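Long-range contact in CCMAN5 (Cellulosimicrobium cellulans, PDB 2XSG), which probably hydrolyses alpha-mannosidic linkages as a family 92 glycoside hydrolase, a bacterial mannosidase whose structure holds a calcium ion: residues Leu290-Asp302 with Pro692-Gly704. Residues are numbered along the deposited sequence; the frame is centred on the assembly and turned at random.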
loop_
_atom_site.group_PDB
_atom_site.type_symbol
_atom_site.label_atom_id
_atom_site.label_comp_id
_atom_site.label_asym_id
_atom_site.label_seq_id
_atom_site.Cartn_x
_atom_site.Cartn_y
_atom_site.Cartn_z
ATOM N N LEU A 290 -9.711 8.512 -10.676
ATOM C CA LEU A 290 -8.638 9.484 -10.860
ATOM C C LEU A 290 -9.160 10.919 -11.010
ATOM O O LEU A 290 -8.532 11.868 -10.536
ATOM C CB LEU A 290 -7.751 9.099 -12.051
ATOM C CG LEU A 290 -7.113 7.697 -12.048
ATOM C CD1 LEU A 290 -6.618 7.361 -13.438
ATOM C CD2 LEU A 290 -5.986 7.560 -11.049
ATOM N N GLY A 291 -10.310 11.063 -11.657
ATOM C CA GLY A 291 -10.941 12.373 -11.870
ATOM C C GLY A 291 -11.398 13.109 -10.618
ATOM O O GLY A 291 -11.831 14.273 -10.699
ATOM N N ARG A 292 -11.304 12.435 -9.465
ATOM C CA ARG A 292 -11.561 13.061 -8.175
ATOM C C ARG A 292 -10.552 14.163 -7.878
ATOM O O ARG A 292 -10.866 15.101 -7.133
ATOM C CB ARG A 292 -11.540 12.033 -7.050
ATOM C CG ARG A 292 -12.665 11.006 -7.121
ATOM C CD ARG A 292 -12.558 10.028 -5.949
ATOM N NE ARG A 292 -13.643 9.045 -5.967
ATOM C CZ ARG A 292 -14.862 9.253 -5.471
ATOM N NH1 ARG A 292 -15.174 10.422 -4.899
ATOM N NH2 ARG A 292 -15.773 8.286 -5.545
ATOM N N VAL A 293 -9.347 14.032 -8.450
ATOM C CA VAL A 293 -8.321 15.080 -8.411
ATOM C C VAL A 293 -7.987 15.603 -9.809
ATOM O O VAL A 293 -7.513 14.853 -10.683
ATOM C CB VAL A 293 -7.029 14.614 -7.731
ATOM C CG1 VAL A 293 -6.119 15.822 -7.465
ATOM C CG2 VAL A 293 -7.347 13.900 -6.435
ATOM N N ALA A 294 -8.249 16.890 -10.019
ATOM C CA ALA A 294 -7.965 17.544 -11.294
ATOM C C ALA A 294 -6.845 18.545 -11.130
ATOM O O ALA A 294 -6.895 19.430 -10.274
ATOM C CB ALA A 294 -9.211 18.221 -11.858
ATOM N N ILE A 295 -5.835 18.409 -11.978
ATOM C CA ILE A 295 -4.617 19.193 -11.855
ATOM C C ILE A 295 -4.344 20.096 -13.073
ATOM O O ILE A 295 -4.526 19.713 -14.225
ATOM C CB ILE A 295 -3.435 18.259 -11.559
ATOM C CG1 ILE A 295 -3.477 17.853 -10.098
ATOM C CG2 ILE A 295 -2.102 18.911 -11.882
ATOM C CD1 ILE A 295 -2.645 16.709 -9.822
ATOM N N ASP A 296 -3.897 21.308 -12.770
ATOM C CA ASP A 296 -3.442 22.256 -13.757
ATOM C C ASP A 296 -1.977 22.499 -13.387
ATOM O O ASP A 296 -1.683 23.093 -12.353
ATOM C CB ASP A 296 -4.308 23.532 -13.662
ATOM C CG ASP A 296 -3.741 24.713 -14.455
ATOM O OD1 ASP A 296 -2.735 24.557 -15.181
ATOM O OD2 ASP A 296 -4.309 25.822 -14.342
ATOM N N ALA A 297 -1.064 21.995 -14.212
ATOM C CA ALA A 297 0.378 22.091 -13.939
ATOM C C ALA A 297 1.103 22.823 -15.072
ATOM O O ALA A 297 1.232 22.291 -16.162
ATOM C CB ALA A 297 0.967 20.709 -13.745
ATOM N N SER A 298 1.575 24.039 -14.796
ATOM C CA SER A 298 2.282 24.860 -15.787
ATOM C C SER A 298 3.607 24.237 -16.197
ATOM O O SER A 298 4.159 23.393 -15.485
ATOM C CB SER A 298 2.580 26.256 -15.214
ATOM O OG SER A 298 3.470 26.159 -14.090
ATOM N N THR A 299 4.124 24.689 -17.333
ATOM C CA THR A 299 5.498 24.419 -17.749
ATOM C C THR A 299 6.490 24.739 -16.644
ATOM O O THR A 299 7.453 24.016 -16.455
ATOM C CB THR A 299 5.869 25.287 -18.984
ATOM O OG1 THR A 299 4.989 24.957 -20.061
ATOM C CG2 THR A 299 7.317 25.053 -19.413
ATOM N N ALA A 300 6.260 25.834 -15.924
ATOM C CA ALA A 300 7.200 26.292 -14.895
ATOM C C ALA A 300 7.494 25.242 -13.805
ATOM O O ALA A 300 8.650 25.060 -13.390
ATOM C CB ALA A 300 6.707 27.623 -14.264
ATOM N N THR A 301 6.449 24.556 -13.354
ATOM C CA THR A 301 6.571 23.567 -12.286
ATOM C C THR A 301 6.775 22.133 -12.830
ATOM O O THR A 301 7.305 21.273 -12.141
ATOM C CB THR A 301 5.334 23.629 -11.348
ATOM O OG1 THR A 301 5.634 22.961 -10.125
ATOM C CG2 THR A 301 4.092 22.996 -11.993
ATOM N N ASP A 302 6.358 21.899 -14.074
ATOM C CA ASP A 302 6.422 20.571 -14.692
ATOM C C ASP A 302 6.778 20.717 -16.168
ATOM O O ASP A 302 5.925 20.518 -17.029
ATOM C CB ASP A 302 5.057 19.890 -14.542
ATOM C CG ASP A 302 5.055 18.432 -14.975
ATOM O OD1 ASP A 302 6.128 17.820 -15.166
ATOM O OD2 ASP A 302 3.936 17.897 -15.117
ATOM N N PRO A 692 2.746 22.680 -2.037
ATOM C CA PRO A 692 1.914 22.194 -3.147
ATOM C C PRO A 692 2.656 22.288 -4.479
ATOM O O PRO A 692 3.251 23.332 -4.775
ATOM C CB PRO A 692 0.693 23.133 -3.156
ATOM C CG PRO A 692 0.744 23.928 -1.906
ATOM C CD PRO A 692 2.066 23.695 -1.204
ATOM N N PHE A 693 2.613 21.212 -5.271
ATOM C CA PHE A 693 3.399 21.118 -6.512
ATOM C C PHE A 693 2.811 21.891 -7.675
ATOM O O PHE A 693 3.553 22.339 -8.535
ATOM C CB PHE A 693 3.534 19.670 -7.023
ATOM C CG PHE A 693 4.156 18.699 -6.059
ATOM C CD1 PHE A 693 4.660 19.099 -4.823
ATOM C CD2 PHE A 693 4.282 17.365 -6.439
ATOM C CE1 PHE A 693 5.230 18.181 -3.970
ATOM C CE2 PHE A 693 4.845 16.433 -5.588
ATOM C CZ PHE A 693 5.327 16.840 -4.350
ATOM N N PHE A 694 1.487 21.992 -7.726
ATOM C CA PHE A 694 0.804 22.413 -8.954
ATOM C C PHE A 694 0.099 23.758 -8.835
ATOM O O PHE A 694 -0.301 24.170 -7.740
ATOM C CB PHE A 694 -0.179 21.330 -9.407
ATOM C CG PHE A 694 0.457 19.968 -9.575
ATOM C CD1 PHE A 694 1.449 19.758 -10.518
ATOM C CD2 PHE A 694 0.065 18.901 -8.790
ATOM C CE1 PHE A 694 2.039 18.495 -10.670
ATOM C CE2 PHE A 694 0.650 17.638 -8.934
ATOM C CZ PHE A 694 1.625 17.437 -9.876
ATOM N N ASP A 695 -0.046 24.435 -9.971
ATOM C CA ASP A 695 -0.704 25.741 -10.026
ATOM C C ASP A 695 -2.106 25.689 -9.430
ATOM O O ASP A 695 -2.495 26.583 -8.694
ATOM C CB ASP A 695 -0.758 26.266 -11.466
ATOM C CG ASP A 695 0.611 26.419 -12.066
ATOM O OD1 ASP A 695 1.337 25.403 -12.104
ATOM O OD2 ASP A 695 0.964 27.551 -12.480
ATOM N N SER A 696 -2.852 24.638 -9.763
ATOM C CA SER A 696 -4.161 24.391 -9.178
ATOM C C SER A 696 -4.355 22.882 -9.002
ATOM O O SER A 696 -4.004 22.098 -9.897
ATOM C CB SER A 696 -5.269 24.970 -10.075
ATOM O OG SER A 696 -6.561 24.714 -9.528
ATOM N N THR A 697 -4.885 22.486 -7.846
ATOM C CA THR A 697 -5.287 21.099 -7.589
ATOM C C THR A 697 -6.704 21.095 -6.975
ATOM O O THR A 697 -6.923 21.740 -5.947
ATOM C CB THR A 697 -4.256 20.383 -6.702
ATOM O OG1 THR A 697 -3.033 20.216 -7.443
ATOM C CG2 THR A 697 -4.770 19.033 -6.233
ATOM N N THR A 698 -7.651 20.419 -7.635
ATOM C CA THR A 698 -9.072 20.402 -7.231
ATOM C C THR A 698 -9.523 18.984 -6.879
ATOM O O THR A 698 -9.467 18.071 -7.712
ATOM C CB THR A 698 -10.004 20.971 -8.359
ATOM O OG1 THR A 698 -9.612 22.312 -8.687
ATOM C CG2 THR A 698 -11.465 20.972 -7.938
ATOM N N ILE A 699 -9.978 18.810 -5.646
ATOM C CA ILE A 699 -10.586 17.557 -5.223
ATOM C C ILE A 699 -12.097 17.736 -5.224
ATOM O O ILE A 699 -12.625 18.541 -4.453
ATOM C CB ILE A 699 -10.096 17.100 -3.823
ATOM C CG1 ILE A 699 -8.557 17.031 -3.781
ATOM C CG2 ILE A 699 -10.745 15.738 -3.457
ATOM C CD1 ILE A 699 -7.953 16.866 -2.319
ATOM N N THR A 700 -12.777 16.999 -6.109
ATOM C CA THR A 700 -14.240 17.052 -6.244
ATOM C C THR A 700 -14.882 15.907 -5.466
ATOM O O THR A 700 -14.548 14.743 -5.680
ATOM C CB THR A 700 -14.658 16.996 -7.725
ATOM O OG1 THR A 700 -13.936 18.004 -8.461
ATOM C CG2 THR A 700 -16.163 17.199 -7.890
ATOM N N TYR A 701 -15.762 16.258 -4.530
ATOM C CA TYR A 701 -16.464 15.282 -3.699
ATOM C C TYR A 701 -17.766 14.795 -4.346
ATOM O O TYR A 701 -18.224 15.365 -5.334
ATOM C CB TYR A 701 -16.669 15.842 -2.280
ATOM C CG TYR A 701 -15.327 16.179 -1.682
ATOM C CD1 TYR A 701 -14.417 15.170 -1.392
ATOM C CD2 TYR A 701 -14.928 17.512 -1.493
ATOM C CE1 TYR A 701 -13.171 15.464 -0.876
ATOM C CE2 TYR A 701 -13.678 17.822 -0.979
ATOM C CZ TYR A 701 -12.805 16.787 -0.672
ATOM O OH TYR A 701 -11.569 17.057 -0.175
ATOM N N ASP A 702 -18.346 13.733 -3.795
ATOM C CA ASP A 702 -19.494 13.070 -4.414
ATOM C C ASP A 702 -20.690 13.988 -4.649
ATOM O O ASP A 702 -21.451 13.756 -5.574
ATOM C CB ASP A 702 -19.898 11.817 -3.623
ATOM C CG ASP A 702 -18.797 10.742 -3.638
ATOM O OD1 ASP A 702 -18.019 10.711 -4.617
ATOM O OD2 ASP A 702 -18.700 9.940 -2.679
ATOM N N ASP A 703 -20.858 15.019 -3.826
ATOM C CA ASP A 703 -21.950 15.970 -4.036
ATOM C C ASP A 703 -21.640 17.095 -5.036
ATOM O O ASP A 703 -22.496 17.941 -5.311
ATOM C CB ASP A 703 -22.453 16.552 -2.718
ATOM C CG ASP A 703 -21.383 17.322 -1.950
ATOM O OD1 ASP A 703 -20.278 17.585 -2.481
ATOM O OD2 ASP A 703 -21.662 17.648 -0.781
ATOM N N GLY A 704 -20.424 17.104 -5.574
ATOM C CA GLY A 704 -20.056 18.100 -6.581
ATOM C C GLY A 704 -19.395 19.343 -6.002
ATOM O O GLY A 704 -18.898 20.186 -6.763
HETATM O O HOH W 1 -11.405 17.224 -9.379
HETATM O O HOH W 2 -18.329 7.694 -3.737
HETATM O O HOH W 3 -13.825 12.664 -3.931
HETATM O O HOH W 4 -7.399 22.140 -10.456
HETATM O O HOH W 5 3.446 28.496 -12.137
#
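An antiparallel edge pairing joins strand 293-296 to strand 696-700, with A294 facing T698 and D296 facing S696 as hydrogen-bonded pairs. A294 N gives T698 O a 2.9 Å bond, and D296 N reaches S696 O almost straight (175°). A classic beta bulge ends the ladder, D695 and S696 both lying opposite D296. From within the bulge, the D695 carboxylate takes the backbone N-H of S298 on OD1 (S298 N to D695 OD1 3.0 Å), from above its plane, while water 5 links D695 OD2 to S298 OG. Putting an alanine at D695 would probably leave the S298 N-H without this acceptor and water 5 without its carboxylate partner. T301 OG1, anti to its own N (chi1 -163°), donates to F693 O at 2.7 Å. The F694 ring is sandwiched between F693 CB and I295 CG2, the latter 3.8 Å from the ring centroid. At the other end, R292 stretches out to a salt bridge, NH1 to D702 OD1 2.9 Å, the guanidinium and carboxylate planes 68° apart. Strand 293-296 forms one border of a six-stranded mixed sheet; strand 706-712 flanks 696-700 on its other side, and helix 306-318 packs F311 against V293 and I295, and L307 against F694.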